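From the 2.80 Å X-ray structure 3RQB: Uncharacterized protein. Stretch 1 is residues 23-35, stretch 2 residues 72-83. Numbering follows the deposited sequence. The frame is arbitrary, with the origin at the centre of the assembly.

Stretch 1 23-35: RQFHGQVKAEYYN
Stretch 2 72-83: PAKVAPFVIEAV

Antiparallel strands illustrate how a regular backbone ladder sets side chains in place, and residues 23-35 and 72-83 of this chain are a compact example. Strand 25-28 runs at 151° to strand 77-83, pairing Phe25 with Ile80, His26 with Val79, Gly27 with Phe78 and Gln28 with Pro77; together the stretches bury 828 Å². Extended conformations (Phe25 -96/143, Gly27 -152/173, Phe78 -140/171, Ile80 -122/131) permit reciprocal hydrogen bonds: Phe25 N to Ile80 O and Ile80 N to Phe25 O, both 2.8 Å, then Gly27 N to Phe78 O, 3.3 Å, and Phe78 N to Gly27 O, 2.9 Å. Proline suits position 77, a non-hydrogen-bonded site, where Pro77 CA instead lies 3.1 Å from Gly27 O.

Val29, the residue most covered, extends the ladder beyond the strand: its N donates to Ala76 O at 2.9 Å, nearly linearly. Its CB points toward the other stretch, and with chi1 t its CG2 reaches Ala73 CB (4.1 Å) and Phe78 CD2 (3.8 Å), while CG1 meets Val75 CG1 at 3.9 Å. Val75, also t, is the next most covered; its CG1 lies 3.8 Å from Ala31 CB and its CG2 4.1 Å from Tyr34 CD1. Branched, apolar valines thus serve several neighbours at once.

Phe78 adopts chi1 p (58°) with chi2 86°, which brings its ring over Gly27, whose CA lies 3.7 Å from the ring centroid. Glycine fits exactly: an ideal CB there would come within 2.2 Å of Phe78 CZ. Phe25 (m, chi2 98°) shares this sheet face with Ile80 (m, t), their CB atoms 4.1 Å apart, all three large side chains buried. His26 and Val79 occupy the other face, His26 ND1 3.8 Å from Val79 CG2, alongside Gln28 and Pro77.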

# COMPACT_ATOMS: atom_id res chain seq x y z
N ARG B 23 7.69 17.58 -21.62
CA ARG B 23 6.49 16.76 -21.70
C ARG B 23 6.73 15.50 -20.89
O ARG B 23 6.01 15.21 -19.94
CB ARG B 23 6.08 16.46 -23.15
CG ARG B 23 5.08 17.48 -23.71
CD ARG B 23 4.56 17.12 -25.11
NE ARG B 23 3.45 17.99 -25.52
CZ ARG B 23 3.55 19.04 -26.35
NH1 ARG B 23 4.71 19.38 -26.89
NH2 ARG B 23 2.47 19.76 -26.63
N GLN B 24 7.74 14.74 -21.29
CA GLN B 24 8.06 13.50 -20.61
C GLN B 24 9.50 13.45 -20.07
O GLN B 24 10.36 14.24 -20.47
CB GLN B 24 7.75 12.33 -21.54
CG GLN B 24 6.35 12.42 -22.12
CD GLN B 24 6.08 11.39 -23.19
OE1 GLN B 24 4.95 10.92 -23.36
NE2 GLN B 24 7.13 11.03 -23.93
N PHE B 25 9.73 12.54 -19.14
CA PHE B 25 11.06 12.31 -18.56
C PHE B 25 11.78 11.16 -19.24
O PHE B 25 11.17 10.15 -19.61
CB PHE B 25 10.94 11.99 -17.07
CG PHE B 25 10.68 13.18 -16.23
CD1 PHE B 25 9.39 13.49 -15.81
CD2 PHE B 25 11.72 14.02 -15.85
CE1 PHE B 25 9.14 14.60 -15.02
CE2 PHE B 25 11.47 15.14 -15.07
CZ PHE B 25 10.17 15.43 -14.65
N HIS B 26 13.09 11.31 -19.38
CA HIS B 26 13.88 10.29 -20.04
C HIS B 26 14.88 9.70 -19.09
O HIS B 26 15.50 10.41 -18.31
CB HIS B 26 14.57 10.87 -21.26
CG HIS B 26 13.62 11.56 -22.18
ND1 HIS B 26 13.24 11.02 -23.39
CD2 HIS B 26 12.94 12.72 -22.06
CE1 HIS B 26 12.38 11.83 -23.98
NE2 HIS B 26 12.18 12.87 -23.19
N GLY B 27 15.02 8.38 -19.15
CA GLY B 27 15.99 7.69 -18.33
C GLY B 27 16.45 6.42 -19.01
O GLY B 27 15.94 6.02 -20.06
N GLN B 28 17.44 5.79 -18.41
CA GLN B 28 17.91 4.51 -18.89
C GLN B 28 17.80 3.57 -17.73
O GLN B 28 18.08 3.97 -16.60
CB GLN B 28 19.36 4.61 -19.32
CG GLN B 28 19.54 4.91 -20.79
CD GLN B 28 20.99 5.14 -21.16
OE1 GLN B 28 21.66 5.99 -20.58
NE2 GLN B 28 21.49 4.37 -22.13
N VAL B 29 17.37 2.35 -18.01
CA VAL B 29 17.48 1.30 -17.01
C VAL B 29 18.95 0.92 -16.97
O VAL B 29 19.54 0.55 -18.00
CB VAL B 29 16.62 0.07 -17.36
CG1 VAL B 29 16.94 -1.08 -16.42
CG2 VAL B 29 15.15 0.41 -17.32
N LYS B 30 19.54 1.02 -15.79
CA LYS B 30 20.94 0.68 -15.61
C LYS B 30 21.06 -0.84 -15.50
O LYS B 30 20.26 -1.48 -14.83
CB LYS B 30 21.49 1.34 -14.35
CG LYS B 30 22.48 2.47 -14.59
CD LYS B 30 23.07 2.91 -13.25
CE LYS B 30 24.56 3.25 -13.35
NZ LYS B 30 25.31 2.83 -12.13
N ALA B 31 22.05 -1.42 -16.16
CA ALA B 31 22.24 -2.86 -16.09
C ALA B 31 22.88 -3.26 -14.76
O ALA B 31 22.79 -4.41 -14.34
CB ALA B 31 23.07 -3.34 -17.25
N GLU B 32 23.53 -2.29 -14.11
CA GLU B 32 24.21 -2.54 -12.84
C GLU B 32 23.22 -2.72 -11.67
O GLU B 32 23.57 -3.27 -10.62
CB GLU B 32 25.24 -1.43 -12.53
CG GLU B 32 26.36 -1.28 -13.58
CD GLU B 32 25.98 -0.40 -14.77
OE1 GLU B 32 26.77 -0.30 -15.74
OE2 GLU B 32 24.88 0.19 -14.75
N TYR B 33 21.99 -2.25 -11.86
CA TYR B 33 20.91 -2.47 -10.89
C TYR B 33 20.03 -3.68 -11.19
O TYR B 33 18.99 -3.88 -10.56
CB TYR B 33 20.07 -1.21 -10.66
CG TYR B 33 20.61 -0.32 -9.57
CD1 TYR B 33 20.20 -0.47 -8.25
CD2 TYR B 33 21.54 0.68 -9.85
CE1 TYR B 33 20.69 0.35 -7.24
CE2 TYR B 33 22.04 1.51 -8.85
CZ TYR B 33 21.61 1.34 -7.55
OH TYR B 33 22.10 2.17 -6.56
N TYR B 34 20.42 -4.45 -12.19
CA TYR B 34 19.63 -5.61 -12.58
C TYR B 34 19.42 -6.55 -11.40
O TYR B 34 20.29 -6.65 -10.53
CB TYR B 34 20.29 -6.37 -13.72
CG TYR B 34 19.31 -7.29 -14.40
CD1 TYR B 34 18.34 -6.77 -15.25
CD2 TYR B 34 19.34 -8.66 -14.18
CE1 TYR B 34 17.43 -7.59 -15.87
CE2 TYR B 34 18.43 -9.49 -14.81
CZ TYR B 34 17.48 -8.95 -15.65
OH TYR B 34 16.56 -9.74 -16.29
N ASN B 35 18.28 -7.23 -11.37
CA ASN B 35 18.05 -8.19 -10.34
C ASN B 35 17.85 -9.59 -10.92
O ASN B 35 18.80 -10.36 -10.98
CB ASN B 35 16.78 -7.77 -9.57
CG ASN B 35 16.56 -8.59 -8.33
OD1 ASN B 35 17.43 -8.68 -7.46
ND2 ASN B 35 15.38 -9.17 -8.22
N PRO B 72 8.29 -6.57 -16.62
CA PRO B 72 9.71 -6.34 -16.34
C PRO B 72 10.32 -5.37 -17.33
O PRO B 72 10.18 -5.53 -18.55
CB PRO B 72 10.33 -7.74 -16.50
CG PRO B 72 9.35 -8.51 -17.32
CD PRO B 72 8.00 -7.99 -16.92
N ALA B 73 11.01 -4.35 -16.83
CA ALA B 73 11.58 -3.36 -17.72
C ALA B 73 12.84 -3.91 -18.38
O ALA B 73 13.65 -4.57 -17.73
CB ALA B 73 11.87 -2.08 -16.95
N LYS B 74 12.97 -3.67 -19.69
CA LYS B 74 14.17 -4.01 -20.45
C LYS B 74 15.28 -3.10 -19.97
O LYS B 74 15.00 -2.07 -19.34
CB LYS B 74 13.94 -3.82 -21.95
CG LYS B 74 12.92 -4.77 -22.58
CD LYS B 74 11.49 -4.21 -22.56
CE LYS B 74 10.62 -4.88 -23.62
NZ LYS B 74 11.25 -6.12 -24.18
N VAL B 75 16.55 -3.42 -20.25
CA VAL B 75 17.54 -2.45 -19.82
C VAL B 75 17.75 -1.66 -21.09
O VAL B 75 18.53 -1.99 -21.99
CB VAL B 75 18.85 -3.14 -19.42
CG1 VAL B 75 19.81 -2.13 -18.81
CG2 VAL B 75 18.58 -4.29 -18.45
N ALA B 76 17.03 -0.55 -21.08
CA ALA B 76 16.82 0.26 -22.25
C ALA B 76 16.56 1.65 -21.77
O ALA B 76 16.21 1.85 -20.61
CB ALA B 76 15.63 -0.26 -23.07
N PRO B 77 16.74 2.63 -22.64
CA PRO B 77 16.04 3.87 -22.33
C PRO B 77 14.55 3.59 -22.15
O PRO B 77 14.00 2.62 -22.70
CB PRO B 77 16.25 4.72 -23.58
CG PRO B 77 17.46 4.15 -24.24
CD PRO B 77 17.45 2.68 -23.93
N PHE B 78 13.92 4.43 -21.33
CA PHE B 78 12.50 4.41 -21.07
C PHE B 78 12.03 5.84 -21.00
O PHE B 78 12.84 6.77 -21.02
CB PHE B 78 12.19 3.76 -19.73
CG PHE B 78 12.86 4.43 -18.59
CD1 PHE B 78 12.27 5.51 -17.98
CD2 PHE B 78 14.09 4.00 -18.14
CE1 PHE B 78 12.90 6.14 -16.93
CE2 PHE B 78 14.73 4.63 -17.09
CZ PHE B 78 14.13 5.69 -16.48
N VAL B 79 10.72 6.01 -20.95
CA VAL B 79 10.11 7.32 -20.86
C VAL B 79 9.08 7.33 -19.74
O VAL B 79 8.33 6.38 -19.57
CB VAL B 79 9.45 7.68 -22.19
CG1 VAL B 79 7.99 8.06 -22.00
CG2 VAL B 79 10.22 8.78 -22.86
N ILE B 80 9.04 8.42 -18.96
CA ILE B 80 8.05 8.53 -17.90
C ILE B 80 7.19 9.75 -18.09
O ILE B 80 7.69 10.85 -18.28
CB ILE B 80 8.70 8.65 -16.53
CG1 ILE B 80 9.69 7.51 -16.32
CG2 ILE B 80 7.62 8.64 -15.44
CD1 ILE B 80 10.44 7.56 -14.99
N GLU B 81 5.89 9.57 -17.99
CA GLU B 81 4.98 10.69 -18.09
C GLU B 81 4.34 10.93 -16.73
O GLU B 81 3.48 10.17 -16.29
CB GLU B 81 3.90 10.35 -19.10
CG GLU B 81 2.95 11.45 -19.41
CD GLU B 81 2.00 11.05 -20.51
OE1 GLU B 81 2.44 11.03 -21.69
OE2 GLU B 81 0.84 10.73 -20.19
N ALA B 82 4.73 12.02 -16.07
CA ALA B 82 4.25 12.28 -14.71
C ALA B 82 3.26 13.47 -14.61
O ALA B 82 3.66 14.62 -14.77
CB ALA B 82 5.43 12.48 -13.76
N VAL B 83 1.99 13.18 -14.32
CA VAL B 83 0.95 14.22 -14.22
C VAL B 83 0.66 14.68 -12.79
O VAL B 83 0.37 13.85 -11.92
CB VAL B 83 -0.41 13.79 -14.85
CG1 VAL B 83 -1.42 14.93 -14.76
CG2 VAL B 83 -0.23 13.33 -16.28